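Local atomic coordinates of putative esterase (Bacteroides intestinalis DSM 17393, PDB entry 5VOL), a protein that is a carbohydrate esterase of family 1 that acts as a ferulic acid esterase on arabinoxylan, working in synergy with cognate xylanases. Residues F156-A161 with S212-V217. Sequence-based numbering, arbitrary orientation.
Sequences FCAVYA and SVAWFV
Val159 of strand 158-161 is bonded through both its N and its O to the neighbouring strand 214-217, which runs parallel to it with the axes 4.7 Å apart. Val159 N donates to Ala214 O (2.8 Å), Phe216 N to Val159 O and Ala161 N to Phe216 O, the alternating ladder of parallel strands. Where the strands begin, Ala214 N gives Cys157 O an almost straight bond (2.9 Å, N-H...O 177°). A water donates to the same Cys157 O and to Ser212 O, so two donors grip Cys157 O and the water ties the two loop ends together; Arg130 also reaches Ser212 O. Contacts from CA-H groups of Ala158, Tyr160 and Trp215 to carbonyl oxygens accompany the ladder.

On the face carrying Tyr160 and Phe216, the two rings form an offset stack, centroids 4.6 Å apart and planes 18° from parallel. Both CG atoms lie anti to the backbone N, the two side chains lie side by side, pointing the same way, and Tyr160 CE2 sits over the Phe216 ring toward its rim, 3.3 Å from CD1. Asp218 and Gln263 hold Tyr160 OH, while Phe267 of helix 254-271 meets Phe216 edge-to-face. An alanine in place of Tyr160 would probably leave the Phe216 face under CE2 without its stacking partner, and Asp218 and Gln263 without the hydroxyl they bond to.

On the other face, Val159 CB lies 3.7 Å from Trp215 CE3, and its CG2 meets Val213 CG1 at 4.0 Å. Val213 CG1 in turn sits over a face of the indole, whose NE1 bonds to Leu210 O. Helix 140-151 packs against Val159 and Trp215 on this side.

Strands 158-162 and 214-218 are neighbours near one end of a mainly parallel eight-stranded sheet, order 1-2-4-3-5-6-7-8, with helices on both faces: the central sheet of the alpha/beta-hydrolase fold.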
loop_
_atom_site.group_PDB
_atom_site.type_symbol
_atom_site.label_atom_id
_atom_site.label_comp_id
_atom_site.label_asym_id
_atom_site.label_seq_id
_atom_site.Cartn_x
_atom_site.Cartn_y
_atom_site.Cartn_z
ATOM N N PHE C 156 21.766 20.506 0.534
ATOM C CA PHE C 156 20.678 19.530 0.690
ATOM C C PHE C 156 21.155 18.087 0.818
ATOM O O PHE C 156 22.022 17.644 0.065
ATOM C CB PHE C 156 19.715 19.627 -0.494
ATOM C CG PHE C 156 19.164 21.003 -0.703
ATOM C CD1 PHE C 156 18.109 21.461 0.073
ATOM C CD2 PHE C 156 19.708 21.843 -1.665
ATOM C CE1 PHE C 156 17.598 22.737 -0.106
ATOM C CE2 PHE C 156 19.200 23.128 -1.852
ATOM C CZ PHE C 156 18.143 23.573 -1.073
ATOM N N CYS C 157 20.560 17.349 1.754
ATOM C CA CYS C 157 20.889 15.932 1.916
ATOM C C CYS C 157 20.010 15.038 1.047
ATOM O O CYS C 157 20.388 13.898 0.738
ATOM C CB CYS C 157 20.764 15.508 3.391
ATOM S SG CYS C 157 19.095 15.580 4.078
ATOM N N ALA C 158 18.843 15.551 0.647
ATOM C CA ALA C 158 17.857 14.733 -0.054
ATOM C C ALA C 158 16.952 15.551 -0.979
ATOM O O ALA C 158 16.552 16.654 -0.631
ATOM C CB ALA C 158 17.003 13.972 0.961
ATOM N N VAL C 159 16.608 14.964 -2.125
ATOM C CA VAL C 159 15.677 15.550 -3.089
ATOM C C VAL C 159 14.560 14.556 -3.423
ATOM O O VAL C 159 14.833 13.414 -3.780
ATOM C CB VAL C 159 16.389 15.955 -4.401
ATOM C CG1 VAL C 159 15.375 16.489 -5.428
ATOM C CG2 VAL C 159 17.484 16.999 -4.128
ATOM N N TYR C 160 13.309 14.996 -3.318
ATOM C CA TYR C 160 12.173 14.176 -3.731
ATOM C C TYR C 160 11.444 14.913 -4.855
ATOM O O TYR C 160 10.775 15.904 -4.614
ATOM C CB TYR C 160 11.218 13.909 -2.564
ATOM C CG TYR C 160 10.189 12.834 -2.843
ATOM C CD1 TYR C 160 9.098 13.074 -3.673
ATOM C CD2 TYR C 160 10.307 11.573 -2.263
ATOM C CE1 TYR C 160 8.147 12.072 -3.932
ATOM C CE2 TYR C 160 9.370 10.566 -2.510
ATOM C CZ TYR C 160 8.298 10.821 -3.342
ATOM O OH TYR C 160 7.382 9.820 -3.572
ATOM N N ALA C 161 11.568 14.407 -6.070
ATOM C CA ALA C 161 11.043 15.061 -7.264
ATOM C C ALA C 161 9.727 14.423 -7.727
ATOM O O ALA C 161 9.740 13.271 -8.147
ATOM C CB ALA C 161 12.080 14.976 -8.373
ATOM N N SER C 212 26.451 12.497 -3.074
ATOM C CA SER C 212 26.350 12.929 -1.678
ATOM C C SER C 212 24.917 13.314 -1.320
ATOM O O SER C 212 24.613 13.670 -0.177
ATOM C CB SER C 212 27.288 14.111 -1.396
ATOM O OG SER C 212 26.845 15.246 -2.113
ATOM N N VAL C 213 24.035 13.237 -2.306
ATOM C CA VAL C 213 22.631 13.563 -2.112
ATOM C C VAL C 213 21.772 12.310 -2.326
ATOM O O VAL C 213 22.056 11.503 -3.203
ATOM C CB VAL C 213 22.196 14.709 -3.079
ATOM C CG1 VAL C 213 20.724 15.051 -2.905
ATOM C CG2 VAL C 213 23.069 15.965 -2.842
ATOM N N ALA C 214 20.734 12.145 -1.512
ATOM C CA ALA C 214 19.781 11.059 -1.712
ATOM C C ALA C 214 18.686 11.528 -2.662
ATOM O O ALA C 214 18.118 12.591 -2.440
ATOM C CB ALA C 214 19.174 10.615 -0.378
ATOM N N TRP C 215 18.391 10.736 -3.690
ATOM C CA TRP C 215 17.420 11.115 -4.725
ATOM C C TRP C 215 16.227 10.166 -4.811
ATOM O O TRP C 215 16.389 8.950 -4.761
ATOM C CB TRP C 215 18.099 11.170 -6.097
ATOM C CG TRP C 215 19.359 11.986 -6.139
ATOM C CD1 TRP C 215 20.617 11.557 -5.839
ATOM C CD2 TRP C 215 19.489 13.364 -6.539
ATOM N NE1 TRP C 215 21.521 12.574 -6.022
ATOM C CE2 TRP C 215 20.856 13.696 -6.445
ATOM C CE3 TRP C 215 18.584 14.340 -6.963
ATOM C CZ2 TRP C 215 21.347 14.975 -6.751
ATOM C CZ3 TRP C 215 19.072 15.618 -7.276
ATOM C CH2 TRP C 215 20.442 15.919 -7.157
ATOM N N PHE C 216 15.033 10.726 -4.963
ATOM C CA PHE C 216 13.811 9.933 -5.128
ATOM C C PHE C 216 12.992 10.572 -6.254
ATOM O O PHE C 216 12.629 11.741 -6.164
ATOM C CB PHE C 216 13.019 9.894 -3.812
ATOM C CG PHE C 216 12.066 8.725 -3.680
ATOM C CD1 PHE C 216 10.988 8.572 -4.548
ATOM C CD2 PHE C 216 12.236 7.792 -2.656
ATOM C CE1 PHE C 216 10.099 7.508 -4.412
ATOM C CE2 PHE C 216 11.355 6.725 -2.507
ATOM C CZ PHE C 216 10.282 6.570 -3.393
ATOM N N VAL C 217 12.734 9.816 -7.315
ATOM C CA VAL C 217 11.958 10.301 -8.455
ATOM C C VAL C 217 10.639 9.534 -8.574
ATOM O O VAL C 217 10.626 8.299 -8.646
ATOM C CB VAL C 217 12.770 10.179 -9.749
ATOM C CG1 VAL C 217 11.926 10.570 -10.962
ATOM C CG2 VAL C 217 14.037 11.050 -9.635
HETATM O O HOH W 1 22.433 12.507 1.694
#